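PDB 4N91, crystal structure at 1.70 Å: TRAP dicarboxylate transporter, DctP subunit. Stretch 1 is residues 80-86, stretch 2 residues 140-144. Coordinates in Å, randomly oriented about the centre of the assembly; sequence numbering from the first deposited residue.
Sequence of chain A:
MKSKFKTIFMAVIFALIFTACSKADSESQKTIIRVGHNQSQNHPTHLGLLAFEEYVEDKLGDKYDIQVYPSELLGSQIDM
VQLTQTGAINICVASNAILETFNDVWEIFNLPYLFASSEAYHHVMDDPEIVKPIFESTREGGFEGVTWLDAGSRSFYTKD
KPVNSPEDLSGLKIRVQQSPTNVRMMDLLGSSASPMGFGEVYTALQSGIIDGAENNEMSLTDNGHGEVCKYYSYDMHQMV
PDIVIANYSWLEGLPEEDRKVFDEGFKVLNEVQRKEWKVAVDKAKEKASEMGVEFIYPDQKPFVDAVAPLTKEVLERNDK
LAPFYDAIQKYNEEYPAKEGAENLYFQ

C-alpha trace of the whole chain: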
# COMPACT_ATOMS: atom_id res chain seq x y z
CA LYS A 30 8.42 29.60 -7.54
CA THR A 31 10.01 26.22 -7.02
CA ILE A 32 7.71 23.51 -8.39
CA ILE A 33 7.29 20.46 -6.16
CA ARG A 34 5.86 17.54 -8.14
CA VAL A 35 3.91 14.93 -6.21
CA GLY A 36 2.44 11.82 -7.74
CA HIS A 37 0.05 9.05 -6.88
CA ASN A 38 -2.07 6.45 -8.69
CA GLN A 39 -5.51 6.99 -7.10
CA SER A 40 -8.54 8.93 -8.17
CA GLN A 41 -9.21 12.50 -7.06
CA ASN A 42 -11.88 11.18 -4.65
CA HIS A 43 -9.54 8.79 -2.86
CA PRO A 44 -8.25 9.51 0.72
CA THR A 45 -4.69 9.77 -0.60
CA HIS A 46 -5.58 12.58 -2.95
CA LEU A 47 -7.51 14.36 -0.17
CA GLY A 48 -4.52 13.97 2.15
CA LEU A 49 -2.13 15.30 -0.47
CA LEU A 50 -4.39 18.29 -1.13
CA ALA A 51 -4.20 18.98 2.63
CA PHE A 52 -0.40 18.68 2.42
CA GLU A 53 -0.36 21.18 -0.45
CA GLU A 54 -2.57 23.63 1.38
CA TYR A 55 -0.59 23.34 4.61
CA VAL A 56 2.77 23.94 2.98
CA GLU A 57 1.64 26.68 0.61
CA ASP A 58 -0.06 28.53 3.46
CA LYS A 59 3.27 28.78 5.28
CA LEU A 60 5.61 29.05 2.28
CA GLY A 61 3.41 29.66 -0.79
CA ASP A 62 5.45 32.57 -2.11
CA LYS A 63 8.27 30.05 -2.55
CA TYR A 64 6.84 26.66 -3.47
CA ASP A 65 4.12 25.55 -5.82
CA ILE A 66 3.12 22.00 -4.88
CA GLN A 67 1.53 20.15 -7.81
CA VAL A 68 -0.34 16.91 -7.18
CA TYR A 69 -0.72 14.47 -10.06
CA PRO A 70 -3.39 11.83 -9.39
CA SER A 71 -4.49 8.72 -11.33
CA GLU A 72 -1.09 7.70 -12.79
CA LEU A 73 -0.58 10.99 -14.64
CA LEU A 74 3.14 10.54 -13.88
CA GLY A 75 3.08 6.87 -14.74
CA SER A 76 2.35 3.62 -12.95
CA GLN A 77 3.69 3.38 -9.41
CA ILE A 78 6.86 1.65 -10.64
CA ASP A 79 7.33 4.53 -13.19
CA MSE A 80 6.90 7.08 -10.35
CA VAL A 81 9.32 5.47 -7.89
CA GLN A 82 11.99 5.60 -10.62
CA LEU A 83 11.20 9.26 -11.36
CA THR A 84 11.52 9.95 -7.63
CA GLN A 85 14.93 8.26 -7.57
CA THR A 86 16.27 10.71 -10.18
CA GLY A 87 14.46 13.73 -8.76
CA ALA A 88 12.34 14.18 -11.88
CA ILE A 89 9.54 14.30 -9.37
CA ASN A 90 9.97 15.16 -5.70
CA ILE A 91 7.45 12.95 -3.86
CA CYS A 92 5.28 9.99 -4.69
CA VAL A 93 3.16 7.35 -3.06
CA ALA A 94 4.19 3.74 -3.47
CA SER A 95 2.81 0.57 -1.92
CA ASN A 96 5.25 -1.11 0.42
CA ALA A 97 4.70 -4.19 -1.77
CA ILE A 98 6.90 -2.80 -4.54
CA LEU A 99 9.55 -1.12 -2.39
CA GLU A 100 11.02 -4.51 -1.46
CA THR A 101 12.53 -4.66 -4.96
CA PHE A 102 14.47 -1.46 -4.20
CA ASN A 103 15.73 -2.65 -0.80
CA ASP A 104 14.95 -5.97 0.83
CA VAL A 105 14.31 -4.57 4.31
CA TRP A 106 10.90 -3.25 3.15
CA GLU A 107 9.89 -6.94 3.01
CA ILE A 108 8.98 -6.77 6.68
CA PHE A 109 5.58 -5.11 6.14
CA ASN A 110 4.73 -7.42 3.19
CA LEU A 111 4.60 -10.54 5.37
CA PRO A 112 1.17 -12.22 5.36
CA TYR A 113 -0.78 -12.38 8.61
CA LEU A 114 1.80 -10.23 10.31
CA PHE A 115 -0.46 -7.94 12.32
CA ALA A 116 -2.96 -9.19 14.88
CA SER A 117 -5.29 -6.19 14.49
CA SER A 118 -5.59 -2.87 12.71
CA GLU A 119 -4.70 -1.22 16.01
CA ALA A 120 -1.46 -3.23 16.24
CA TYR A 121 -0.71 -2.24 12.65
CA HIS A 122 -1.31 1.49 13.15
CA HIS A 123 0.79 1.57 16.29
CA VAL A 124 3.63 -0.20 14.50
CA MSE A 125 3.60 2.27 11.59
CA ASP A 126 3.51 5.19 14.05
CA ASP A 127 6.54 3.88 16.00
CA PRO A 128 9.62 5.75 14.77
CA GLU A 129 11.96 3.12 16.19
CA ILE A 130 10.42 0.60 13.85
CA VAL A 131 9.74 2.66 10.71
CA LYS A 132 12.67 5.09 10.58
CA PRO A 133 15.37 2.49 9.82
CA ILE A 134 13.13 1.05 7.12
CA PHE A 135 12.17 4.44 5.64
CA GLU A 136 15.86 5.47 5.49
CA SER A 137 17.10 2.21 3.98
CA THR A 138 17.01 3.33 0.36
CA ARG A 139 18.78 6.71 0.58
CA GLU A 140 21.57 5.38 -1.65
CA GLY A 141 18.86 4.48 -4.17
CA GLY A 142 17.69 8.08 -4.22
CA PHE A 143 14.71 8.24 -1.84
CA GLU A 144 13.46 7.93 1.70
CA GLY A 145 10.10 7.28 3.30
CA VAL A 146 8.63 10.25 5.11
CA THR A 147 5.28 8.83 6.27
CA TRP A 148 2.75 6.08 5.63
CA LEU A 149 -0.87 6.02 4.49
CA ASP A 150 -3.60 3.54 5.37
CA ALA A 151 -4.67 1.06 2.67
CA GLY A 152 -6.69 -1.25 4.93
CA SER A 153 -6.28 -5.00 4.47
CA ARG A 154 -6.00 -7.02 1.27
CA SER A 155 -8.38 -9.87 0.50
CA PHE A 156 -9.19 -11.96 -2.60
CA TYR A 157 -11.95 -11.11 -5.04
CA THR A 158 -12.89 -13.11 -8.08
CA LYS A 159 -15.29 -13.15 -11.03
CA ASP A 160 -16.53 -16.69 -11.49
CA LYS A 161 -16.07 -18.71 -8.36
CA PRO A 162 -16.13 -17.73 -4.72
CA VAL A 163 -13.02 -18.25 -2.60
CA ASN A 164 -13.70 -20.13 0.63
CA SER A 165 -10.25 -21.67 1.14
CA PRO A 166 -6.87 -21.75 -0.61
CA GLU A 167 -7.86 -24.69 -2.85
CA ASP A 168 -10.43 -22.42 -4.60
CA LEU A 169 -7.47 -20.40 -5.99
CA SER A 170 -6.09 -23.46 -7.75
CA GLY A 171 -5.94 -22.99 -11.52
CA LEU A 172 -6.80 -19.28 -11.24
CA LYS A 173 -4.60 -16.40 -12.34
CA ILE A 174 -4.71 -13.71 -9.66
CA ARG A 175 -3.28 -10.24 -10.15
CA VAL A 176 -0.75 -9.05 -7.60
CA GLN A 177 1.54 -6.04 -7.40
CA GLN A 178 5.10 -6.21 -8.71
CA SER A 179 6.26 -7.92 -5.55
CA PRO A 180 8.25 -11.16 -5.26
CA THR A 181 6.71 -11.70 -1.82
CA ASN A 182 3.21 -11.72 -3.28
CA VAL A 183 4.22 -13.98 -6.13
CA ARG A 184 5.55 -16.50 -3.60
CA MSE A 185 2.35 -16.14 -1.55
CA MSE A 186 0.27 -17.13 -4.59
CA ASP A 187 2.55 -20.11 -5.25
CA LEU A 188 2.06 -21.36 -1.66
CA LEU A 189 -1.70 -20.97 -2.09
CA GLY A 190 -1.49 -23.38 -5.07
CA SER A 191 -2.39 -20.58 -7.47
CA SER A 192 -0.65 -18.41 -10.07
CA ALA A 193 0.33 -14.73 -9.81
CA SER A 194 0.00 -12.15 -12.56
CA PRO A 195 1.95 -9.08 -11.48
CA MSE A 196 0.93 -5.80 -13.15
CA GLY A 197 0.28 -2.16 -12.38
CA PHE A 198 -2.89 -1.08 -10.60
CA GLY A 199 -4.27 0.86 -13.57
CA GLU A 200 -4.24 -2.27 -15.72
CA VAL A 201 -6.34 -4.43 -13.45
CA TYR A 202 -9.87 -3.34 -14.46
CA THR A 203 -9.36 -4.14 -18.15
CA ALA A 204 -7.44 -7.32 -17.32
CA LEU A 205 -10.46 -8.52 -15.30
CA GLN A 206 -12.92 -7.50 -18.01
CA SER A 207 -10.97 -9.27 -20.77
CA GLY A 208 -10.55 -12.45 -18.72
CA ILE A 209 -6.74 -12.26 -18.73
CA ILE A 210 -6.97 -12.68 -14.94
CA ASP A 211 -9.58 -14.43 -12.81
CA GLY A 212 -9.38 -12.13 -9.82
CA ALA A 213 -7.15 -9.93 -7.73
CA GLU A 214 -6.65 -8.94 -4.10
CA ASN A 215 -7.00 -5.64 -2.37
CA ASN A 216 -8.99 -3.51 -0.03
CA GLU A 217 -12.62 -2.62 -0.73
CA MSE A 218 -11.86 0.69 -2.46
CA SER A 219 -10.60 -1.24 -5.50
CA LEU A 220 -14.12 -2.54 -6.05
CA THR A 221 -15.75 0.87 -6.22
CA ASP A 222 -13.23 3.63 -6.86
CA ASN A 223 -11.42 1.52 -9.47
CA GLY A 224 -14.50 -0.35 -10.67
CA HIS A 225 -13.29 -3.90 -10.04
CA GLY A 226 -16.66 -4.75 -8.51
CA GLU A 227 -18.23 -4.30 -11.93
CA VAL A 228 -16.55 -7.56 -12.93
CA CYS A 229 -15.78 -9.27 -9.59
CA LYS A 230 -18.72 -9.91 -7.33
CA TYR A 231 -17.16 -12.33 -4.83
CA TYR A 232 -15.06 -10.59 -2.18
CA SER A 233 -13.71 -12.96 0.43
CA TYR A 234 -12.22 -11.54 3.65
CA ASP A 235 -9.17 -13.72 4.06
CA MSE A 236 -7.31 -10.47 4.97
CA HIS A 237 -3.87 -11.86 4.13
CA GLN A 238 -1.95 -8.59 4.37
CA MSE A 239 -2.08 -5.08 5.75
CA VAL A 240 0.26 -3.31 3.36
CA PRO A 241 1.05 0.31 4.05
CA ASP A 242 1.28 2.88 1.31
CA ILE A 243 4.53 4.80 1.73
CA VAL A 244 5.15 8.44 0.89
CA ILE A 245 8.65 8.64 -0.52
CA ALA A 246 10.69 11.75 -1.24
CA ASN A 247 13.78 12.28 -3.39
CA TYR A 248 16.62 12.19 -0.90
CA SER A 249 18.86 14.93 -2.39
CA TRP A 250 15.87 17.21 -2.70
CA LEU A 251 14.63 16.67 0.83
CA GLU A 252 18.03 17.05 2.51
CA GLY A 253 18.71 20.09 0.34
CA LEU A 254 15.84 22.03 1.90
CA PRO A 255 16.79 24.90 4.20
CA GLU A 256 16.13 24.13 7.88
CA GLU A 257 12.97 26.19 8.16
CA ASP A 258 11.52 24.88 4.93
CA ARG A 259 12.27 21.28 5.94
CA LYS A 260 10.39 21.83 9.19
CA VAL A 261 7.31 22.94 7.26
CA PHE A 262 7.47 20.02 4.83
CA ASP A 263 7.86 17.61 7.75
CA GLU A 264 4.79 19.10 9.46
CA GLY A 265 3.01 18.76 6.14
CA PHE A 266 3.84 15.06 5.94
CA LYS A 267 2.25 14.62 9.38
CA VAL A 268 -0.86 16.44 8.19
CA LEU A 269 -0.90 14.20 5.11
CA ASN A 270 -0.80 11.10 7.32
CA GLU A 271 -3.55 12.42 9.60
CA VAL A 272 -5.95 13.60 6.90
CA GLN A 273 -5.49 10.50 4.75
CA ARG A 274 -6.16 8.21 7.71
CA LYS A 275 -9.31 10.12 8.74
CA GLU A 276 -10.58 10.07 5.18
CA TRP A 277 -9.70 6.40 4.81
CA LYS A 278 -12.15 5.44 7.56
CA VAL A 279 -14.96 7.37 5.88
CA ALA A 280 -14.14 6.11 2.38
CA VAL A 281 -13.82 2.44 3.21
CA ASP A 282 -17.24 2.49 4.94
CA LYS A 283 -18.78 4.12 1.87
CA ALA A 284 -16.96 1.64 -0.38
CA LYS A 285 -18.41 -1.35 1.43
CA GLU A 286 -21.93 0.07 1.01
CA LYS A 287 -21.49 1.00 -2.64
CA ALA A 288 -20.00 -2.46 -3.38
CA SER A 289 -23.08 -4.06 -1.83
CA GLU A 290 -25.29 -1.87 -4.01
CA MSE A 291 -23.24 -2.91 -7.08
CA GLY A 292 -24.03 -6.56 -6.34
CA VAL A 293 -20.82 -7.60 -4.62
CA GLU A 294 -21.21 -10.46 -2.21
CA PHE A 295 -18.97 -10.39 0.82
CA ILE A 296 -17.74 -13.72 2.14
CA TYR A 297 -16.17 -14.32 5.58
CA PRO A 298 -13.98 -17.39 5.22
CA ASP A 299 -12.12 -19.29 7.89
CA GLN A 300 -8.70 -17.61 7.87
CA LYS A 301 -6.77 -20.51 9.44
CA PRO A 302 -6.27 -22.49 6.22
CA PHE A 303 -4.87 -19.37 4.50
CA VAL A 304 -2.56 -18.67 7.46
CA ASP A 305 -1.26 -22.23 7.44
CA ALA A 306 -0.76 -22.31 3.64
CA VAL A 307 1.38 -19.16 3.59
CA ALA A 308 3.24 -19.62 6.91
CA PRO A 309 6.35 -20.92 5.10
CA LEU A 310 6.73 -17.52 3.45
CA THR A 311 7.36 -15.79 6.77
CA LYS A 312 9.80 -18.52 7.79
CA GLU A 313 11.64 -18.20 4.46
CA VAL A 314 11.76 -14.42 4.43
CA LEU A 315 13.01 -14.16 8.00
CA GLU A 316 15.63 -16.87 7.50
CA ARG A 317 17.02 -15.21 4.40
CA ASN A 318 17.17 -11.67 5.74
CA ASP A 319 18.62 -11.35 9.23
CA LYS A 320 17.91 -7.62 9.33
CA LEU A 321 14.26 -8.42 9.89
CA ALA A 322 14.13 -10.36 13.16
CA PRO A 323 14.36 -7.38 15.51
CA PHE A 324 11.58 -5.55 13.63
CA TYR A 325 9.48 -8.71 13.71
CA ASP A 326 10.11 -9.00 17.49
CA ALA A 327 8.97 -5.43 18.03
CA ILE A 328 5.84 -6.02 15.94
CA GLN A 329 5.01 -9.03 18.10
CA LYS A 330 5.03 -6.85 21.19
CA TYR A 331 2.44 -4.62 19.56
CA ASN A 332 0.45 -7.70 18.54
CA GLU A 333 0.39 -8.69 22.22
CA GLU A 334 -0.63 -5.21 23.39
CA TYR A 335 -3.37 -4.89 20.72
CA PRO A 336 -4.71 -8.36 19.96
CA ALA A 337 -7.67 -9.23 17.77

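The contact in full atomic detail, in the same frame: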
# COMPACT_ATOMS: atom_id res chain seq x y z
N MSE A 80 6.76 5.94 -11.27
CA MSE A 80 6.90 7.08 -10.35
C MSE A 80 8.04 6.90 -9.35
O MSE A 80 8.73 7.87 -9.05
CB MSE A 80 5.58 7.35 -9.61
CG MSE A 80 4.51 7.86 -10.51
SE MSE A 80 2.95 8.50 -9.50
CE MSE A 80 2.11 6.75 -9.17
N VAL A 81 8.23 5.70 -8.83
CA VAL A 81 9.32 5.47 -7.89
C VAL A 81 10.65 5.78 -8.60
O VAL A 81 11.54 6.44 -8.03
CB VAL A 81 9.34 4.06 -7.34
CG1 VAL A 81 10.59 3.81 -6.47
CG2 VAL A 81 8.08 3.81 -6.52
N GLN A 82 10.78 5.34 -9.86
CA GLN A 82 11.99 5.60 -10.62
C GLN A 82 12.20 7.09 -10.90
O GLN A 82 13.33 7.58 -10.85
CB GLN A 82 12.03 4.75 -11.90
CG GLN A 82 12.14 3.26 -11.58
CD GLN A 82 12.05 2.39 -12.81
OE1 GLN A 82 13.05 1.79 -13.24
NE2 GLN A 82 10.85 2.29 -13.38
N LEU A 83 11.12 7.82 -11.17
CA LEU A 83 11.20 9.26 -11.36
C LEU A 83 11.57 9.96 -10.06
O LEU A 83 12.19 11.03 -10.07
CB LEU A 83 9.88 9.83 -11.87
CG LEU A 83 9.47 9.39 -13.27
CD1 LEU A 83 8.08 9.96 -13.59
CD2 LEU A 83 10.51 9.83 -14.29
N THR A 84 11.18 9.36 -8.94
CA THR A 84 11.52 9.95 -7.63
C THR A 84 13.00 9.72 -7.33
O THR A 84 13.67 10.59 -6.77
CB THR A 84 10.64 9.36 -6.51
OG1 THR A 84 9.26 9.60 -6.84
CG2 THR A 84 10.96 10.00 -5.18
N GLN A 85 13.51 8.56 -7.73
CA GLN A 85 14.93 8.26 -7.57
C GLN A 85 15.83 9.29 -8.24
O GLN A 85 16.88 9.65 -7.70
CB GLN A 85 15.26 6.89 -8.16
CG GLN A 85 14.80 5.70 -7.36
CD GLN A 85 15.25 4.39 -8.00
OE1 GLN A 85 14.77 3.99 -9.07
NE2 GLN A 85 16.20 3.74 -7.36
N THR A 86 15.44 9.76 -9.43
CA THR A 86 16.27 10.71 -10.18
C THR A 86 15.97 12.15 -9.82
O THR A 86 16.71 13.06 -10.20
CB THR A 86 16.05 10.55 -11.70
OG1 THR A 86 14.71 10.92 -12.02
CG2 THR A 86 16.32 9.13 -12.14
N GLU A 140 20.58 5.56 -0.58
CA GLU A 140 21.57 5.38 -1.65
C GLU A 140 20.90 5.11 -3.00
O GLU A 140 21.50 5.30 -4.04
CB GLU A 140 22.52 4.23 -1.31
CG GLU A 140 23.37 4.49 -0.07
CD GLU A 140 24.42 5.57 -0.29
OE1 GLU A 140 24.55 6.05 -1.44
OE2 GLU A 140 25.12 5.92 0.69
N GLY A 141 19.64 4.68 -2.97
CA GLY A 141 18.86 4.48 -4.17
C GLY A 141 18.06 5.71 -4.58
O GLY A 141 17.33 5.69 -5.57
N GLY A 142 18.19 6.79 -3.81
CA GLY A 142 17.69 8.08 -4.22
C GLY A 142 16.44 8.58 -3.49
O GLY A 142 15.99 9.67 -3.76
N PHE A 143 15.90 7.79 -2.56
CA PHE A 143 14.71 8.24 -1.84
C PHE A 143 14.63 7.76 -0.40
O PHE A 143 15.32 6.83 0.03
CB PHE A 143 13.45 7.81 -2.61
CG PHE A 143 13.24 6.32 -2.72
CD1 PHE A 143 12.59 5.61 -1.72
CD2 PHE A 143 13.66 5.63 -3.85
CE1 PHE A 143 12.38 4.24 -1.83
CE2 PHE A 143 13.46 4.27 -3.97
CZ PHE A 143 12.81 3.56 -2.98
N GLU A 144 13.77 8.41 0.37
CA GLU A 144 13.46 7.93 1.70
C GLU A 144 11.99 8.10 2.00
O GLU A 144 11.32 9.01 1.46
CB GLU A 144 14.33 8.60 2.75
CG GLU A 144 13.94 9.97 3.16
CD GLU A 144 14.89 10.55 4.22
OE1 GLU A 144 15.63 9.79 4.88
OE2 GLU A 144 14.90 11.78 4.37

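A helical stretch beginning before Met80 packs against residues 140-144, where the end of a 3-10 segment passes through Gly142 into a strand; the contact is small, burying 236 Å² in total. Met80, a selenomethionine, lies out of reach of the second stretch, but its carbonyl O accepts both the backbone N of Thr84 and its hydroxyl, each at 2.9 Å (Thr84 N to Met80 O; Thr84 OG1 to Met80 O). Val81, buried and with chi1 in t, makes the apolar contact: its CG1 sits 3.8 Å from Phe143 CE2, approaching the ring obliquely. Gln82 points away and Leu83 is out of reach, so the helix meets the second stretch through Val81, Thr84 and Gln85; Thr84 and Gln85 follow Val81 by three and four residues, about one helical turn, which brings all three to the same side of the helix. At Thr84 the m rotamer lets the hydroxyl bond back to Met80 O, while the methyl CG2 lies 4.2 Å from Phe143 CB. Gln85 contributes most from this stretch. Its side chain, m at chi1 and t at chi2, runs beside Phe143, with Gln85 CG 3.7 Å from Phe143 CD2, at the ring edge and near its plane. Beyond this apolar stem the amide turns to Gly141, and Gln85 NE2 donates to Gly141 O at 2.9 Å with an N-H...O angle of 146°, the one hydrogen bond between the stretches. The backbones also draw close here: Gln85 CA and Gly142 CA are 4.3 Å apart, and Gln85 O lies 3.9 Å from Gly142 CA. An ideal CB on Gly142 would fall 2.6 Å from Gln85 O, a clash; the backbone angles of Gly142 (phi 107°, psi -1°) would also jam it against the preceding carbonyl, and that alone calls for glycine. Thr86 points away and makes no contact with the second stretch.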